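Local coordinates for type III effector (Vibrio parahaemolyticus, PDB 2QHQ), which is of unknown function but belongs to the HopJ family, named after type III secretion effectors, and packs here as a pair of identical chains, at the interface of chains A and B. Coordinates in Å, arbitrary orientation; residue numbers count along the deposited sequence, not the author numbering. Chains: chain A/B, Unknown function protein VPA0580.

Contact 1: the interface of chains A and B. Residues chain A 71, 112, 115-117; chain B 14, 18, 71-74.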
ATOM      1  N   LEU A  71      -3.723   1.294  -3.177  1.00 11.88           N
ATOM      2  CA  LEU A  71      -2.622   1.615  -2.275  1.00 12.98           C
ATOM      3  C   LEU A  71      -1.679   2.607  -2.945  1.00 13.42           C
ATOM      4  O   LEU A  71      -1.196   3.551  -2.324  1.00 13.35           O
ATOM      5  CB  LEU A  71      -1.876   0.355  -1.866  1.00 12.86           C
ATOM      6  CG  LEU A  71      -2.694  -0.532  -0.935  1.00 13.68           C
ATOM      7  CD1 LEU A  71      -2.004  -1.857  -0.719  1.00 13.47           C
ATOM      8  CD2 LEU A  71      -2.971   0.222   0.364  1.00 14.98           C
ATOM      9  N   TRP A 112      -8.252  -1.916   4.894  1.00 12.74           N
ATOM     10  CA  TRP A 112      -6.819  -1.982   4.610  1.00 12.65           C
ATOM     11  C   TRP A 112      -6.083  -2.720   5.714  1.00 13.25           C
ATOM     12  O   TRP A 112      -5.041  -3.305   5.462  1.00 13.08           O
ATOM     13  CB  TRP A 112      -6.233  -0.591   4.422  1.00 12.13           C
ATOM     14  CG  TRP A 112      -6.627   0.088   3.142  1.00 11.75           C
ATOM     15  CD1 TRP A 112      -7.230   1.299   3.019  1.00 12.49           C
ATOM     16  CD2 TRP A 112      -6.431  -0.405   1.802  1.00 11.30           C
ATOM     17  NE1 TRP A 112      -7.434   1.597   1.684  1.00 12.27           N
ATOM     18  CE2 TRP A 112      -6.948   0.574   0.919  1.00 11.86           C
ATOM     19  CE3 TRP A 112      -5.876  -1.581   1.263  1.00 12.56           C
ATOM     20  CZ2 TRP A 112      -6.906   0.430  -0.482  1.00 11.31           C
ATOM     21  CZ3 TRP A 112      -5.840  -1.730  -0.124  1.00 11.48           C
ATOM     22  CH2 TRP A 112      -6.361  -0.728  -0.985  1.00 10.43           C
ATOM     23  N   ILE A 115      -5.484  -6.236   4.688  1.00 12.28           N
ATOM     24  CA  ILE A 115      -4.780  -6.452   3.400  1.00 12.16           C
ATOM     25  C   ILE A 115      -3.274  -6.558   3.648  1.00 12.78           C
ATOM     26  O   ILE A 115      -2.700  -5.712   4.332  1.00 12.61           O
ATOM     27  CB  ILE A 115      -5.068  -5.270   2.395  1.00 12.19           C
ATOM     28  CG1 ILE A 115      -6.501  -5.338   1.846  1.00 12.06           C
ATOM     29  CG2 ILE A 115      -4.080  -5.237   1.227  1.00 12.34           C
ATOM     30  CD1 ILE A 115      -6.752  -6.447   0.827  1.00 12.39           C
ATOM     31  N   GLN A 116      -2.651  -7.592   3.069  1.00 12.57           N
ATOM     32  CA  GLN A 116      -1.216  -7.784   3.127  0.50 12.98           C
ATOM     33  C   GLN A 116      -0.762  -8.421   1.807  1.00 12.47           C
ATOM     34  O   GLN A 116      -1.152  -9.548   1.516  1.00 12.25           O
ATOM     35  CB  GLN A 116      -0.921  -8.687   4.335  0.50 13.21           C
ATOM     36  CG  GLN A 116       0.465  -9.265   4.480  0.50 14.30           C
ATOM     37  CD  GLN A 116       0.599 -10.036   5.783  0.50 14.55           C
ATOM     38  OE1 GLN A 116       0.690  -9.442   6.857  0.50 18.01           O
ATOM     39  NE2 GLN A 116       0.618 -11.364   5.697  0.50 16.52           N
ATOM     40  N   PHE A 117       0.039  -7.699   1.025  1.00 11.74           N
ATOM     41  CA  PHE A 117       0.620  -8.239  -0.219  1.00 11.90           C
ATOM     42  C   PHE A 117       1.973  -8.856   0.070  1.00 12.10           C
ATOM     43  O   PHE A 117       2.761  -8.282   0.821  1.00 11.88           O
ATOM     44  CB  PHE A 117       0.818  -7.127  -1.263  1.00 11.81           C
ATOM     45  CG  PHE A 117      -0.433  -6.773  -2.002  1.00 11.64           C
ATOM     46  CD1 PHE A 117      -0.767  -7.428  -3.189  1.00 12.88           C
ATOM     47  CD2 PHE A 117      -1.291  -5.789  -1.511  1.00 11.99           C
ATOM     48  CE1 PHE A 117      -1.937  -7.119  -3.876  1.00 13.34           C
ATOM     49  CE2 PHE A 117      -2.467  -5.483  -2.181  1.00 14.52           C
ATOM     50  CZ  PHE A 117      -2.792  -6.152  -3.373  1.00 11.93           C
TER
ATOM     51  N   LEU B  14       5.467 -11.359  11.437  1.00 14.87           N
ATOM     52  CA  LEU B  14       4.890 -10.191  10.795  1.00 14.27           C
ATOM     53  C   LEU B  14       3.537  -9.804  11.394  1.00 13.45           C
ATOM     54  O   LEU B  14       3.317  -8.636  11.698  1.00 13.38           O
ATOM     55  CB  LEU B  14       4.774 -10.417   9.278  1.00 12.86           C
ATOM     56  CG  LEU B  14       4.106  -9.284   8.470  1.00 13.74           C
ATOM     57  CD1 LEU B  14       4.915  -8.008   8.626  1.00 14.24           C
ATOM     58  CD2 LEU B  14       3.974  -9.684   7.007  1.00 13.94           C
ATOM     59  N   LEU B  18       2.289  -6.098  13.050  1.00 12.38           N
ATOM     60  CA  LEU B  18       1.233  -5.270  12.439  1.00 11.89           C
ATOM     61  C   LEU B  18       0.105  -5.025  13.456  1.00 12.04           C
ATOM     62  O   LEU B  18      -0.440  -3.920  13.539  1.00 11.98           O
ATOM     63  CB  LEU B  18       0.694  -5.943  11.161  1.00 11.76           C
ATOM     64  CG  LEU B  18       1.694  -6.013   9.987  1.00 11.93           C
ATOM     65  CD1 LEU B  18       1.129  -6.808   8.814  1.00 12.60           C
ATOM     66  CD2 LEU B  18       2.099  -4.610   9.513  1.00 11.88           C
ATOM     67  N   LEU B  71       3.527   0.110   1.839  1.00 10.89           N
ATOM     68  CA  LEU B  71       2.715  -0.212   0.672  1.00 11.24           C
ATOM     69  C   LEU B  71       2.255  -1.668   0.661  1.00 11.23           C
ATOM     70  O   LEU B  71       1.073  -1.929   0.426  1.00 11.56           O
ATOM     71  CB  LEU B  71       3.435   0.119  -0.638  1.00 11.11           C
ATOM     72  CG  LEU B  71       3.449   1.594  -1.019  1.00 11.49           C
ATOM     73  CD1 LEU B  71       4.354   1.772  -2.239  1.00 12.73           C
ATOM     74  CD2 LEU B  71       1.995   2.077  -1.289  1.00 11.72           C
ATOM     75  N   LEU B  72       3.167  -2.609   0.903  1.00 10.79           N
ATOM     76  CA  LEU B  72       2.781  -4.025   0.880  1.00 10.51           C
ATOM     77  C   LEU B  72       1.722  -4.337   1.939  1.00 10.60           C
ATOM     78  O   LEU B  72       0.836  -5.144   1.703  1.00 11.30           O
ATOM     79  CB  LEU B  72       3.996  -4.940   1.040  1.00 10.81           C
ATOM     80  CG  LEU B  72       4.993  -4.990  -0.141  1.00 10.50           C
ATOM     81  CD1 LEU B  72       6.114  -5.985   0.192  1.00 12.08           C
ATOM     82  CD2 LEU B  72       4.277  -5.420  -1.406  1.00 11.87           C
ATOM     83  N   ASN B  73       1.812  -3.674   3.090  1.00 10.70           N
ATOM     84  CA  ASN B  73       0.923  -3.967   4.224  1.00 10.40           C
ATOM     85  C   ASN B  73      -0.229  -2.973   4.408  1.00 10.73           C
ATOM     86  O   ASN B  73      -0.939  -3.013   5.413  1.00 10.44           O
ATOM     87  CB  ASN B  73       1.753  -4.098   5.490  1.00 10.72           C
ATOM     88  CG  ASN B  73       2.620  -5.325   5.445  1.00 12.63           C
ATOM     89  OD1 ASN B  73       2.106  -6.431   5.387  1.00 14.76           O
ATOM     90  ND2 ASN B  73       3.917  -5.138   5.388  1.00 13.08           N
ATOM     91  N   ALA B  74      -0.406  -2.101   3.423  1.00  9.76           N
ATOM     92  CA  ALA B  74      -1.539  -1.175   3.370  1.00  9.79           C
ATOM     93  C   ALA B  74      -1.629  -0.288   4.610  1.00 10.37           C
ATOM     94  O   ALA B  74      -2.711  -0.019   5.125  1.00  9.96           O
ATOM     95  CB  ALA B  74      -2.863  -1.945   3.106  1.00  9.93           C
TER
HETATM   96  O   HOH W   1       3.394  -8.361   3.466  1.00 13.17           O
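A mixed apolar and backbone-bonded interface between two copies of one protein joins strand 115-117 and the 3-10 helix 111-114 of chain A to the C-terminal end of helix 67-72 of chain B, the loop after it and helix 14-23; whether the pair forms in solution the structure alone does not show. B:Ala74, just past helix 67-72 in a backbone conformation with positive phi, loses the most surface in this patch. Its methyl CB enters among A:Leu71, A:Trp112 and A:Ile115, packed tightly against A:Leu71 CD2 (3.5 Å) and lying 3.6 Å from A:Trp112 CE3 on the six-membered part of the indole. A:Leu71 CD2 in turn sits over one face of that indole, toward its rim, so leucine and tryptophan together shape the seat for the methyl. The other branch, A:Leu71 CD1, rests on the carbonyl B:Leu71 O. One residue further along chain B, B:Leu72 O accepts an almost straight hydrogen bond from the backbone amide A:Phe117 N (2.8 Å, 173° at H), which arrives from above the carbonyl plane. The same oxygen lies at the edge of the A:Phe117 ring, in its plane. A:Gln116, its CG anti to the backbone N (chi1 168°) and its chain extended, meets B:Leu14 tip to tip: the amide oxygen OE1 is 3.3 Å from B:Leu14 CD2 and also touches B:Leu18 CD1. B:Asn73 runs alongside A:Gln116 with the two amide planes nearly perpendicular (86°), and water 1 links B:Asn73 OD1 to A:Phe117 O. The site thus docks two helices and a loop of one chain against strand 115-117 of the other.

Contact 2: the interface of chains A and B. Residues chain A 118-120; chain B 72, 120, 122-124.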
ATOM      1  N   GLU A 118       2.269 -10.000  -0.554  1.00 12.60           N
ATOM      2  CA  GLU A 118       3.619 -10.607  -0.457  1.00 12.86           C
ATOM      3  C   GLU A 118       4.615  -9.923  -1.385  1.00 13.61           C
ATOM      4  O   GLU A 118       5.818  -9.837  -1.102  1.00 12.93           O
ATOM      5  CB  GLU A 118       3.565 -12.094  -0.783  1.00 12.61           C
ATOM      6  CG  GLU A 118       2.822 -12.921   0.278  1.00 13.50           C
ATOM      7  CD  GLU A 118       3.045 -14.430   0.149  1.00 14.93           C
ATOM      8  OE1 GLU A 118       3.936 -14.834  -0.624  1.00 16.96           O
ATOM      9  OE2 GLU A 118       2.329 -15.210   0.829  1.00 16.14           O
ATOM     10  N   THR A 119       4.112  -9.469  -2.524  1.00 13.75           N
ATOM     11  CA  THR A 119       4.915  -8.785  -3.513  1.00 13.92           C
ATOM     12  C   THR A 119       4.075  -7.660  -4.102  1.00 13.88           C
ATOM     13  O   THR A 119       2.848  -7.630  -3.941  1.00 14.27           O
ATOM     14  CB  THR A 119       5.376  -9.740  -4.657  1.00 14.93           C
ATOM     15  OG1 THR A 119       4.226 -10.356  -5.241  1.00 16.67           O
ATOM     16  CG2 THR A 119       6.276 -10.840  -4.134  1.00 15.91           C
ATOM     17  N   SER A 120       4.739  -6.726  -4.761  1.00 12.84           N
ATOM     18  CA  SER A 120       4.079  -5.572  -5.353  1.00 13.32           C
ATOM     19  C   SER A 120       3.463  -5.949  -6.715  1.00 12.69           C
ATOM     20  O   SER A 120       4.163  -6.451  -7.602  1.00 13.37           O
ATOM     21  CB  SER A 120       5.108  -4.454  -5.494  1.00 13.79           C
ATOM     22  OG  SER A 120       4.474  -3.234  -5.779  1.00 17.64           O
TER
ATOM     23  N   LEU B  72       3.167  -2.609   0.903  1.00 10.79           N
ATOM     24  CA  LEU B  72       2.781  -4.025   0.880  1.00 10.51           C
ATOM     25  C   LEU B  72       1.722  -4.337   1.939  1.00 10.60           C
ATOM     26  O   LEU B  72       0.836  -5.144   1.703  1.00 11.30           O
ATOM     27  CB  LEU B  72       3.996  -4.940   1.040  1.00 10.81           C
ATOM     28  CG  LEU B  72       4.993  -4.990  -0.141  1.00 10.50           C
ATOM     29  CD1 LEU B  72       6.114  -5.985   0.192  1.00 12.08           C
ATOM     30  CD2 LEU B  72       4.277  -5.420  -1.406  1.00 11.87           C
ATOM     31  N   SER B 120       9.730  -2.028  -7.453  1.00 13.96           N
ATOM     32  CA  SER B 120       9.460  -2.560  -6.111  1.00 14.59           C
ATOM     33  C   SER B 120      10.749  -2.875  -5.369  1.00 13.28           C
ATOM     34  O   SER B 120      11.745  -3.296  -5.968  1.00 12.45           O
ATOM     35  CB  SER B 120       8.552  -3.783  -6.165  1.00 15.55           C
ATOM     36  OG  SER B 120       9.036  -4.711  -7.082  1.00 20.32           O
ATOM     37  N   LEU B 122      10.670  -4.644  -2.125  1.00 10.67           N
ATOM     38  CA  LEU B 122      10.535  -5.763  -1.174  1.00 10.71           C
ATOM     39  C   LEU B 122       9.740  -6.924  -1.744  1.00 11.65           C
ATOM     40  O   LEU B 122       8.706  -6.718  -2.387  1.00 11.05           O
ATOM     41  CB  LEU B 122       9.844  -5.317   0.133  1.00 10.84           C
ATOM     42  CG  LEU B 122      10.551  -4.302   1.043  1.00  9.74           C
ATOM     43  CD1 LEU B 122       9.630  -3.938   2.220  1.00  9.21           C
ATOM     44  CD2 LEU B 122      11.939  -4.833   1.528  1.00  9.24           C
ATOM     45  N   THR B 123      10.220  -8.143  -1.484  1.00 11.67           N
ATOM     46  CA  THR B 123       9.456  -9.362  -1.779  0.50 11.50           C
ATOM     47  C   THR B 123       9.447 -10.234  -0.547  1.00 12.21           C
ATOM     48  O   THR B 123      10.476 -10.414   0.094  1.00 13.08           O
ATOM     49  CB  THR B 123      10.032 -10.190  -2.967  0.50 11.56           C
ATOM     50  OG1 THR B 123      11.439 -10.425  -2.779  0.50  8.19           O
ATOM     51  CG2 THR B 123       9.786  -9.474  -4.296  0.50 10.89           C
ATOM     52  N   ALA B 124       8.270 -10.761  -0.198  1.00 12.16           N
ATOM     53  CA  ALA B 124       8.162 -11.602   1.004  1.00 12.03           C
ATOM     54  C   ALA B 124       9.079 -12.805   0.894  1.00 13.20           C
ATOM     55  O   ALA B 124       9.099 -13.462  -0.154  1.00 12.78           O
ATOM     56  CB  ALA B 124       6.703 -12.055   1.208  1.00 12.82           C
TER
HETATM   57  O   HOH W   2       7.458  -7.076  -4.927  1.00 18.12           O
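In this HopJ-family protein the stretch after strand 115-117 of chain A, residues A:Glu118 to A:Ser120, lies against the C-terminal strand 122-123 of chain B, its following residue B:Ala124, and B:Ser120. A:Ser120 buries the most surface here. Its CB meets B:Ser120 CB at 3.6 Å, so the same residue of both copies touches through methylene groups rather than hydroxyls. The two differ in rotation: in A:Ser120, OG is anti to the backbone N (chi1 -167°), whereas in B:Ser120 it occupies the crowded position between the backbone N and the carbonyl carbon (chi1 51°). This pairing of like residues in unlike rotamers fits an interface that is not an exact two-fold. The backbone amide A:Ser120 N is bound to water 2 at 2.7 Å, and the water also binds the carbonyl B:Leu122 O at 2.9 Å, bridging the two main chains. A:Thr119 faces chain B on two fronts. Its methyl CG2 crosses obliquely to B:Thr123, with CG2 to CG2 at 3.8 Å; in both threonines OG1 takes the crowded position and CG2 stands anti to the carbonyl carbon, leaving methyl to meet methyl. Against the main chain of A:Thr119 rests the branch end B:Leu72 CD2, 3.5 Å from A:Thr119 C and spanning the peptide link to A:Ser120. B:Ala124, with a similarly large buried area, supplies a direct hydrogen bond: its amide N donates to A:Glu118 O (2.8 Å, 154° at H), lying in the carbonyl plane. Its methyl CB also packs at 3.7 Å against A:Glu118 CB, near the root of a side chain that continues in an extended form toward its carboxylate.

Contact 1 and contact 2 are neighbouring patches of one interface, with the centres of their C-alpha atoms about 10 Å apart. B:Leu72 belongs to both: its carbonyl serves contact 1, while its branch end reaches into contact 2. Residues 115-120 of chain A run through both contacts, while A:Leu71 and A:Trp112 join only contact 1. On chain B the end of helix 67-72 meets the segment in both contacts, helix 14-23 joins in contact 1 and strand 122-123 in contact 2. Separate elements of chain B thus hold one stretch of chain A, in an arrangement that departs from exact two-fold symmetry.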